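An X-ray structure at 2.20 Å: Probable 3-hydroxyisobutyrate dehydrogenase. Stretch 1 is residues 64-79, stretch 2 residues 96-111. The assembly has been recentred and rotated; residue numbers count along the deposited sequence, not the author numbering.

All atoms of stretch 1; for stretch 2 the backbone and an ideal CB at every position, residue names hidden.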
# COMPACT_ATOMS: atom_id res chain seq x y z
N ILE A 64 -39.80 -1.08 -5.40
CA ILE A 64 -38.53 -0.47 -5.02
C ILE A 64 -37.95 -1.27 -3.86
O ILE A 64 -38.59 -1.37 -2.82
CB ILE A 64 -38.75 1.01 -4.56
CG1 ILE A 64 -39.56 1.78 -5.60
CG2 ILE A 64 -37.41 1.69 -4.22
CD1 ILE A 64 -40.05 3.13 -5.14
N SER A 65 -36.77 -1.86 -4.04
CA SER A 65 -36.10 -2.49 -2.91
C SER A 65 -34.93 -1.63 -2.40
O SER A 65 -34.37 -0.80 -3.14
CB SER A 65 -35.69 -3.95 -3.18
OG SER A 65 -35.08 -4.15 -4.44
N MSE A 66 -34.57 -1.84 -1.14
CA MSE A 66 -33.45 -1.16 -0.51
C MSE A 66 -33.06 -2.02 0.69
O MSE A 66 -33.59 -1.86 1.79
CB MSE A 66 -33.85 0.28 -0.12
CG MSE A 66 -32.87 1.05 0.76
SE MSE A 66 -30.99 0.92 0.29
CE MSE A 66 -30.43 -0.24 1.70
N LEU A 67 -32.14 -2.95 0.47
CA LEU A 67 -31.75 -3.93 1.50
C LEU A 67 -30.24 -3.85 1.83
O LEU A 67 -29.44 -3.37 1.01
CB LEU A 67 -32.12 -5.35 1.04
CG LEU A 67 -33.57 -5.64 0.67
CD1 LEU A 67 -33.69 -6.94 -0.11
CD2 LEU A 67 -34.47 -5.69 1.90
N PRO A 68 -29.85 -4.34 3.02
CA PRO A 68 -28.44 -4.21 3.42
C PRO A 68 -27.41 -5.16 2.74
O PRO A 68 -26.26 -4.73 2.53
CB PRO A 68 -28.49 -4.42 4.95
CG PRO A 68 -29.97 -4.52 5.30
CD PRO A 68 -30.65 -4.98 4.08
N ALA A 69 -27.80 -6.39 2.37
CA ALA A 69 -26.81 -7.34 1.82
C ALA A 69 -26.89 -7.67 0.31
O ALA A 69 -27.97 -7.89 -0.25
CB ALA A 69 -26.76 -8.62 2.65
N SER A 70 -25.71 -7.71 -0.32
CA SER A 70 -25.51 -8.05 -1.76
C SER A 70 -26.06 -9.47 -2.15
O SER A 70 -26.67 -9.64 -3.23
CB SER A 70 -24.02 -7.86 -2.16
OG SER A 70 -23.77 -7.88 -3.58
N GLN A 71 -25.86 -10.46 -1.29
CA GLN A 71 -26.40 -11.80 -1.57
C GLN A 71 -27.67 -12.12 -0.74
O GLN A 71 -28.11 -13.26 -0.67
CB GLN A 71 -25.31 -12.90 -1.50
CG GLN A 71 -23.96 -12.52 -2.19
CD GLN A 71 -23.94 -12.71 -3.73
OE1 GLN A 71 -23.79 -11.74 -4.50
NE2 GLN A 71 -24.06 -13.97 -4.18
N HIS A 72 -28.24 -11.09 -0.13
CA HIS A 72 -29.64 -11.10 0.30
C HIS A 72 -30.51 -10.74 -0.90
O HIS A 72 -31.48 -11.43 -1.20
CB HIS A 72 -29.89 -10.06 1.39
CG HIS A 72 -30.25 -10.62 2.73
ND1 HIS A 72 -30.63 -11.93 2.92
CD2 HIS A 72 -30.34 -10.02 3.94
CE1 HIS A 72 -30.91 -12.12 4.20
NE2 HIS A 72 -30.76 -10.97 4.84
N VAL A 73 -30.15 -9.65 -1.56
CA VAL A 73 -30.91 -9.05 -2.66
C VAL A 73 -31.14 -10.02 -3.84
O VAL A 73 -32.24 -10.11 -4.39
CB VAL A 73 -30.20 -7.75 -3.14
CG1 VAL A 73 -30.52 -7.41 -4.58
CG2 VAL A 73 -30.55 -6.57 -2.22
N GLU A 74 -30.07 -10.72 -4.22
CA GLU A 74 -30.05 -11.54 -5.41
C GLU A 74 -30.84 -12.80 -5.13
O GLU A 74 -31.72 -13.16 -5.90
CB GLU A 74 -28.61 -11.85 -5.77
CG GLU A 74 -28.37 -12.23 -7.19
CD GLU A 74 -27.02 -12.83 -7.36
OE1 GLU A 74 -26.05 -12.08 -7.51
OE2 GLU A 74 -26.93 -14.07 -7.30
N GLY A 75 -30.56 -13.43 -4.00
CA GLY A 75 -31.35 -14.56 -3.49
C GLY A 75 -32.84 -14.28 -3.33
O GLY A 75 -33.65 -15.19 -3.48
N LEU A 76 -33.20 -13.03 -3.04
CA LEU A 76 -34.60 -12.63 -2.93
C LEU A 76 -35.29 -12.61 -4.29
O LEU A 76 -36.37 -13.17 -4.44
CB LEU A 76 -34.74 -11.25 -2.29
CG LEU A 76 -36.14 -10.66 -2.15
CD1 LEU A 76 -36.85 -11.28 -0.98
CD2 LEU A 76 -36.07 -9.15 -1.98
N TYR A 77 -34.66 -11.96 -5.27
CA TYR A 77 -35.25 -11.75 -6.59
C TYR A 77 -35.17 -12.94 -7.54
O TYR A 77 -35.99 -13.05 -8.43
CB TYR A 77 -34.58 -10.58 -7.30
CG TYR A 77 -35.13 -9.22 -6.97
CD1 TYR A 77 -34.47 -8.38 -6.08
CD2 TYR A 77 -36.29 -8.75 -7.59
CE1 TYR A 77 -34.95 -7.12 -5.79
CE2 TYR A 77 -36.78 -7.49 -7.30
CZ TYR A 77 -36.10 -6.67 -6.39
OH TYR A 77 -36.57 -5.42 -6.08
N LEU A 78 -34.18 -13.81 -7.34
CA LEU A 78 -33.76 -14.77 -8.36
C LEU A 78 -34.07 -16.25 -8.09
O LEU A 78 -34.20 -17.04 -9.03
CB LEU A 78 -32.25 -14.63 -8.62
CG LEU A 78 -31.75 -13.44 -9.46
CD1 LEU A 78 -30.29 -13.62 -9.85
CD2 LEU A 78 -32.58 -13.30 -10.72
N ASP A 79 -34.21 -16.60 -6.81
CA ASP A 79 -34.14 -18.01 -6.38
C ASP A 79 -35.11 -19.03 -6.97
O ASP A 79 -34.98 -20.22 -6.65
CB ASP A 79 -34.14 -18.10 -4.85
CG ASP A 79 -32.76 -17.90 -4.24
OD1 ASP A 79 -31.83 -17.46 -4.96
OD2 ASP A 79 -32.60 -18.19 -3.03
N UNK A 96 -32.35 -0.49 -5.54
CA UNK A 96 -31.59 0.67 -5.04
C UNK A 96 -30.61 0.33 -3.95
O UNK A 96 -29.99 1.22 -3.38
CB UNK A 96 -32.55 1.74 -4.52
N UNK A 97 -30.46 -0.97 -3.68
CA UNK A 97 -29.41 -1.43 -2.80
C UNK A 97 -28.08 -1.22 -3.47
O UNK A 97 -28.00 -1.03 -4.69
CB UNK A 97 -29.60 -2.90 -2.42
N UNK A 98 -27.02 -1.30 -2.69
CA UNK A 98 -25.69 -1.33 -3.25
C UNK A 98 -25.22 -2.77 -3.24
O UNK A 98 -25.06 -3.38 -2.17
CB UNK A 98 -24.73 -0.42 -2.48
N UNK A 99 -24.99 -3.28 -4.45
CA UNK A 99 -24.62 -4.66 -4.65
C UNK A 99 -23.60 -4.71 -5.78
O UNK A 99 -23.49 -3.76 -6.54
CB UNK A 99 -25.84 -5.53 -4.96
N UNK A 100 -22.84 -5.79 -5.86
CA UNK A 100 -21.85 -5.94 -6.92
C UNK A 100 -22.51 -5.78 -8.30
O UNK A 100 -23.61 -6.29 -8.53
CB UNK A 100 -21.16 -7.30 -6.81
N UNK A 101 -21.88 -5.00 -9.20
CA UNK A 101 -22.35 -4.85 -10.56
C UNK A 101 -22.68 -6.17 -11.26
O UNK A 101 -23.69 -6.24 -11.95
CB UNK A 101 -21.30 -4.10 -11.37
N UNK A 102 -21.84 -7.19 -11.09
CA UNK A 102 -22.07 -8.51 -11.69
C UNK A 102 -23.44 -8.98 -11.23
O UNK A 102 -24.30 -9.29 -12.05
CB UNK A 102 -20.98 -9.51 -11.30
N UNK A 103 -23.64 -8.99 -9.92
CA UNK A 103 -24.93 -9.36 -9.34
C UNK A 103 -26.12 -8.54 -9.87
O UNK A 103 -27.18 -9.11 -10.14
CB UNK A 103 -24.85 -9.21 -7.82
N UNK A 104 -25.95 -7.23 -10.06
CA UNK A 104 -26.99 -6.38 -10.68
C UNK A 104 -27.31 -6.75 -12.13
O UNK A 104 -28.46 -6.63 -12.55
CB UNK A 104 -26.55 -4.92 -10.63
N UNK A 105 -26.30 -7.12 -12.90
CA UNK A 105 -26.52 -7.54 -14.29
C UNK A 105 -27.30 -8.84 -14.35
O UNK A 105 -28.20 -9.02 -15.18
CB UNK A 105 -25.19 -7.70 -15.02
N UNK A 106 -26.92 -9.76 -13.47
CA UNK A 106 -27.58 -11.05 -13.31
C UNK A 106 -29.07 -10.86 -13.02
O UNK A 106 -29.92 -11.46 -13.70
CB UNK A 106 -26.92 -11.85 -12.19
N UNK A 107 -29.40 -10.03 -12.03
CA UNK A 107 -30.79 -9.68 -11.77
C UNK A 107 -31.41 -8.97 -12.99
O UNK A 107 -32.53 -9.30 -13.36
CB UNK A 107 -30.89 -8.79 -10.53
N UNK A 108 -30.69 -8.01 -13.59
CA UNK A 108 -31.22 -7.30 -14.77
C UNK A 108 -31.68 -8.24 -15.89
O UNK A 108 -32.76 -8.07 -16.47
CB UNK A 108 -30.15 -6.35 -15.32
N UNK A 109 -30.84 -9.23 -16.20
CA UNK A 109 -31.08 -10.18 -17.28
C UNK A 109 -32.27 -11.07 -16.97
O UNK A 109 -33.08 -11.37 -17.87
CB UNK A 109 -29.84 -11.03 -17.53
N UNK A 110 -32.37 -11.51 -15.72
CA UNK A 110 -33.51 -12.33 -15.34
C UNK A 110 -34.79 -11.50 -15.46
O UNK A 110 -35.77 -11.97 -16.01
CB UNK A 110 -33.34 -12.87 -13.92
N UNK A 111 -34.74 -10.24 -15.01
CA UNK A 111 -35.88 -9.32 -15.19
C UNK A 111 -36.30 -9.16 -16.65
O UNK A 111 -37.49 -9.20 -16.95
CB UNK A 111 -35.53 -7.95 -14.62

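Position 96 lies beside the end of strand 64-65. Its backbone N is 3.2 Å from S65 O with an N-H...acceptor angle of 150°, a hydrogen bond that any residue except proline could make. CA-to-CB points toward stretch 1, and the ideal CB is 4.9 Å from I64 CG2 and 4.8 Å from M66 CB, so a small or medium apolar side chain suits. The residue is C96; its chi1 of -58° (m) places SG 4.0 Å from I64 CG2, an apolar contact.

At position 97 CA-to-CB points sideways, with the ideal CB 3.5 Å from L67 O and 3.8 Å from V73 CG2. L67 N lies nearby as a possible donor, which favours a small side chain carrying an acceptor. S97, with chi1 m, supplies it: L67 N donates to S97 OG at 2.7 Å and 176°, almost linear. The same OG lies 3.5 Å from V73 CG2.

Position 98 has nothing of stretch 1 within 5.5 Å of its ideal CB, so stretch 1 leaves the choice open. It is T98, whose backbone O is linked to P68 O through water 1, which donates to both.

Position 99 is extended (phi/psi -142/161) and points toward stretch 1. Its ideal CB is 3.4 Å from S70 OG and 5.1 Å from V73 CG1; valine, isoleucine or leucine would be reasonable. I99 takes chi1 p and chi2 t, and its CD1 packs 3.8 Å from V73 CG1.

Position 100, the N-cap of helix 101-111, gives its N to S70 OG (3.2 Å, 164°), which rules out proline while this bond stands. The ideal CB is 4.2 Å from that OG, and a small residue fits: A100. Positions 101 and 102 have ideal CBs beyond 5.5 Å of stretch 1. A phi of -47° at 101, in the first turn, permits proline, and P101 and T102 are found.

Position 103 points toward stretch 1 with its ideal CB only 3.1 Å from E74 OE1, a tight approach that calls for a small side chain, preferably a donor. S103 answers with chi1 t: its OG donates to E74 OE1 at 2.8 Å. Positions 104 and 105, A104 and R105, make no contact with stretch 1.

Position 106 points toward stretch 1, with E74 OE1 4.8 Å and L78 CD1 4.5 Å from the ideal CB. A long chain with a positive end could use both. K106 does: CG lies 3.7 Å from L78 CD1, and NZ forms a salt bridge to E74 OE2 at 3.0 Å.

Position 107 starts sideways, but L78, Y77, E74 and V73 offer an apolar hollow for leucine, isoleucine or methionine. I107 fills it as a knob, with CD1 3.8 Å from V73 CG1 and CG1 4.0 Å from L78 CG.

At positions 108, 109 and 111 nothing of stretch 1 lies within 5.5 Å of the ideal CB, so stretch 1 does not limit the choice; the residues are H108, A109 and A111. At 110 the ideal CB is already 3.3 Å from L78 CD2, leaving little room beyond a methyl, and A110 packs there.

Stretch 2 (96-111) CSTIAPTSARKIHAAA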
# COMPACT_ATOMS: atom_id res chain seq x y z
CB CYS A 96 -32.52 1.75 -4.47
SG CYS A 96 -33.73 2.36 -5.63
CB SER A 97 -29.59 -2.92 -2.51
OG SER A 97 -30.87 -3.14 -1.95
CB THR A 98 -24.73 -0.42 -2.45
OG1 THR A 98 -25.20 0.93 -2.57
CG2 THR A 98 -23.32 -0.51 -3.01
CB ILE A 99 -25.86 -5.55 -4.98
CG1 ILE A 99 -26.46 -5.18 -6.35
CG2 ILE A 99 -26.90 -5.42 -3.87
CD1 ILE A 99 -27.67 -6.05 -6.77
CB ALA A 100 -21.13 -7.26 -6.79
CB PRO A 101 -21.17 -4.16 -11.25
CG PRO A 101 -20.63 -3.30 -10.21
CD PRO A 101 -20.73 -4.11 -8.94
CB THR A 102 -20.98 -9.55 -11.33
OG1 THR A 102 -19.72 -9.15 -11.88
CG2 THR A 102 -21.32 -10.92 -11.90
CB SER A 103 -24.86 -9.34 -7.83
OG SER A 103 -26.15 -9.30 -7.27
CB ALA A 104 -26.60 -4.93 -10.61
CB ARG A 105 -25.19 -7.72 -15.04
CG ARG A 105 -24.52 -6.42 -15.38
CD ARG A 105 -23.22 -6.61 -16.12
NE ARG A 105 -22.36 -5.51 -15.70
CZ ARG A 105 -21.22 -5.63 -15.03
NH1 ARG A 105 -20.71 -6.82 -14.75
NH2 ARG A 105 -20.56 -4.54 -14.71
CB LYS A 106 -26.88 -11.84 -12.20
CG LYS A 106 -27.30 -13.26 -12.07
CD LYS A 106 -26.09 -14.21 -12.12
CE LYS A 106 -26.44 -15.53 -11.44
NZ LYS A 106 -26.91 -15.28 -10.02
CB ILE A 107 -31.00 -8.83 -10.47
CG1 ILE A 107 -30.50 -9.60 -9.24
CG2 ILE A 107 -32.47 -8.53 -10.24
CD1 ILE A 107 -30.01 -8.72 -8.08
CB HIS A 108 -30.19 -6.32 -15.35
CG HIS A 108 -30.35 -4.91 -14.88
ND1 HIS A 108 -31.32 -4.07 -15.36
CD2 HIS A 108 -29.61 -4.17 -14.02
CE1 HIS A 108 -31.19 -2.88 -14.81
NE2 HIS A 108 -30.16 -2.91 -13.99
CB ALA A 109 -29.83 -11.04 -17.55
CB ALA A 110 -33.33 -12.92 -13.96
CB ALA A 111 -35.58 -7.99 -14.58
O HOH W 1 -25.45 -2.63 0.43
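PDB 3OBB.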